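Local structure of extracellular ligand-binding receptor (Desulfohalobium retbaense DSM 5692, 5ERE) at residues Glu117-Tyr122 and Gln205-Arg210. The protein probably senses small extracellular ligands, holding 2-oxo-4-methylpentanoic acid in a periplasmic-binding-protein-like domain and cytosine in a tandem PAS sensor region. Sequence-based numbering, arbitrary orientation.
With COI (2-oxo-4-methylpentanoic acid), chain B.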
loop_
_atom_site.group_PDB
_atom_site.type_symbol
_atom_site.label_atom_id
_atom_site.label_comp_id
_atom_site.label_asym_id
_atom_site.label_seq_id
_atom_site.Cartn_x
_atom_site.Cartn_y
_atom_site.Cartn_z
ATOM N N GLU A 117 -5.813 -1.308 -1.769
ATOM C CA GLU A 117 -5.060 -0.075 -2.052
ATOM C C GLU A 117 -3.839 -0.338 -2.938
ATOM O O GLU A 117 -3.502 0.461 -3.812
ATOM C CB GLU A 117 -4.586 0.580 -0.756
ATOM C CG GLU A 117 -5.406 1.775 -0.293
ATOM C CD GLU A 117 -5.354 1.974 1.215
ATOM O OE1 GLU A 117 -4.236 1.960 1.820
ATOM O OE2 GLU A 117 -6.456 2.124 1.790
ATOM N N GLN A 118 -3.167 -1.456 -2.703
ATOM C CA GLN A 118 -1.997 -1.782 -3.504
ATOM C C GLN A 118 -2.412 -2.288 -4.900
ATOM O O GLN A 118 -1.849 -1.865 -5.910
ATOM C CB GLN A 118 -1.134 -2.809 -2.780
ATOM C CG GLN A 118 -0.579 -2.238 -1.436
ATOM C CD GLN A 118 0.472 -3.117 -0.790
ATOM O OE1 GLN A 118 0.245 -3.717 0.284
ATOM N NE2 GLN A 118 1.640 -3.193 -1.430
ATOM N N LEU A 119 -3.367 -3.216 -4.944
ATOM C CA LEU A 119 -3.828 -3.769 -6.204
ATOM C C LEU A 119 -4.346 -2.655 -7.140
ATOM O O LEU A 119 -4.171 -2.741 -8.355
ATOM C CB LEU A 119 -4.921 -4.825 -5.951
ATOM C CG LEU A 119 -5.533 -5.568 -7.151
ATOM C CD1 LEU A 119 -4.539 -6.479 -7.817
ATOM C CD2 LEU A 119 -6.741 -6.384 -6.707
ATOM N N ALA A 120 -4.913 -1.601 -6.554
ATOM C CA ALA A 120 -5.442 -0.457 -7.300
ATOM C C ALA A 120 -4.394 0.249 -8.147
ATOM O O ALA A 120 -4.747 0.935 -9.098
ATOM C CB ALA A 120 -6.087 0.567 -6.330
ATOM N N ALA A 121 -3.118 0.112 -7.801
ATOM C CA ALA A 121 -2.070 0.764 -8.590
ATOM C C ALA A 121 -1.951 0.128 -9.956
ATOM O O ALA A 121 -1.530 0.774 -10.905
ATOM C CB ALA A 121 -0.704 0.706 -7.889
ATOM N N TYR A 122 -2.262 -1.161 -10.024
ATOM C CA TYR A 122 -2.243 -1.894 -11.285
ATOM C C TYR A 122 -3.557 -1.679 -12.045
ATOM O O TYR A 122 -3.547 -1.386 -13.237
ATOM C CB TYR A 122 -2.017 -3.379 -11.016
ATOM C CG TYR A 122 -1.927 -4.238 -12.250
ATOM C CD1 TYR A 122 -0.845 -4.119 -13.116
ATOM C CD2 TYR A 122 -2.900 -5.189 -12.539
ATOM C CE1 TYR A 122 -0.736 -4.905 -14.244
ATOM C CE2 TYR A 122 -2.812 -5.975 -13.684
ATOM C CZ TYR A 122 -1.718 -5.827 -14.531
ATOM O OH TYR A 122 -1.580 -6.596 -15.664
ATOM N N GLN A 205 -7.011 -9.594 -19.206
ATOM C CA GLN A 205 -5.917 -9.809 -18.241
ATOM C C GLN A 205 -6.499 -10.369 -16.950
ATOM O O GLN A 205 -7.417 -9.774 -16.384
ATOM C CB GLN A 205 -5.164 -8.502 -17.951
ATOM C CG GLN A 205 -4.197 -8.571 -16.763
ATOM C CD GLN A 205 -2.933 -9.348 -17.075
ATOM O OE1 GLN A 205 -2.276 -9.089 -18.089
ATOM N NE2 GLN A 205 -2.578 -10.304 -16.208
ATOM N N LEU A 206 -5.995 -11.521 -16.511
ATOM C CA LEU A 206 -6.403 -12.098 -15.234
ATOM C C LEU A 206 -5.628 -11.450 -14.078
ATOM O O LEU A 206 -4.440 -11.168 -14.204
ATOM C CB LEU A 206 -6.190 -13.607 -15.247
ATOM C CG LEU A 206 -6.928 -14.354 -16.353
ATOM C CD1 LEU A 206 -6.691 -15.832 -16.172
ATOM C CD2 LEU A 206 -8.420 -14.027 -16.354
ATOM N N VAL A 207 -6.326 -11.217 -12.968
ATOM C CA VAL A 207 -5.786 -10.515 -11.807
ATOM C C VAL A 207 -6.310 -11.211 -10.558
ATOM O O VAL A 207 -7.482 -11.568 -10.486
ATOM C CB VAL A 207 -6.196 -9.030 -11.789
ATOM C CG1 VAL A 207 -5.616 -8.302 -10.578
ATOM C CG2 VAL A 207 -5.802 -8.332 -13.103
ATOM N N GLY A 208 -5.448 -11.415 -9.566
ATOM C CA GLY A 208 -5.887 -12.068 -8.348
ATOM C C GLY A 208 -5.221 -11.467 -7.137
ATOM O O GLY A 208 -4.554 -10.438 -7.241
ATOM N N THR A 209 -5.434 -12.115 -5.996
ATOM C CA THR A 209 -5.014 -11.598 -4.686
ATOM C C THR A 209 -4.299 -12.724 -3.921
ATOM O O THR A 209 -4.103 -13.832 -4.450
ATOM C CB THR A 209 -6.236 -11.046 -3.878
ATOM O OG1 THR A 209 -7.132 -12.104 -3.538
ATOM C CG2 THR A 209 -7.004 -9.964 -4.683
ATOM N N ARG A 210 -3.955 -12.457 -2.664
ATOM C CA ARG A 210 -3.062 -13.324 -1.876
ATOM C C ARG A 210 -3.337 -14.843 -1.966
ATOM O O ARG A 210 -2.432 -15.609 -2.220
ATOM C CB ARG A 210 -3.101 -12.847 -0.394
ATOM C CG ARG A 210 -2.501 -13.822 0.636
ATOM C CD ARG A 210 -2.814 -13.312 2.106
ATOM N NE ARG A 210 -4.222 -12.932 2.174
ATOM C CZ ARG A 210 -5.223 -13.751 2.457
ATOM N NH1 ARG A 210 -4.996 -15.007 2.760
ATOM N NH2 ARG A 210 -6.479 -13.306 2.421
HETATM C C1 COI B . -9.443 -15.223 3.689
HETATM O O1 COI B . -10.611 -15.322 4.148
HETATM O O2 COI B . -8.789 -14.152 3.743
HETATM C C2 COI B . -8.805 -16.445 3.120
HETATM O O3 COI B . -7.691 -16.384 2.635
HETATM C C3 COI B . -9.612 -17.717 3.229
HETATM C C4 COI B . -8.951 -18.812 2.471
HETATM C C5 COI B . -9.412 -20.120 3.076
HETATM C C6 COI B . -9.394 -18.621 1.027
#
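L119 and Y122, one turn apart on segment 117-122 of helix 112-123, face strand 205-208, which runs nearly antiparallel to the helix segment at 168°; the two segment axes come within 10.6 Å. L119 packs against V207. L119 CD1 lies 3.5 Å from V207 CG1, tight for two methyl carbons, and the two side chains cross obliquely. On the other branch, L119 CD2 lies 4.1 Å from T209 CG2. W142 of helix 137-149 touches both L119 and T209. V207 CG1 is anti to its backbone N (chi1 -179°), which leaves the other methyl, CG2, for Y122. V207 CG2 sits at the edge of the Y122 ring, in its plane, 3.9 Å from Y122 CE2.

Strand 205-208 is an inner strand of the mixed sheet of the periplasmic binding protein fold, between parallel neighbours 181-185 and 228-232. Helix 112-123 packs on one face of this sheet, as in the alpha/beta lobes of leucine-binding proteins. L206 points away from the helix and touches L182.

At the start of the strand, the hydroxyl of Y122 lies beside Q205, with Y122 OH 3.4 Å from Q205 CD. The ring and amide planes are 85° apart. The Q205 chain bends at chi2, and Q205 NE2 donates to L206 O at 2.9 Å and also to G226 O. An alanine at Q205 would probably leave both carbonyls without this donor and open a gap beside the Y122 hydroxyl. F323 and F126 meet the Y122 ring as well.

Past the strand, R210 binds 2-oxo-4-methylpentanoic acid in the ligand pocket. R210 NH2 donates to the carboxylate O2 of the ligand at 2.8 Å, and R210 NH1 to its keto O3 at 3.0 Å. The R210 backbone N donates to E115 OE2, on the same helix as L119 and Y122.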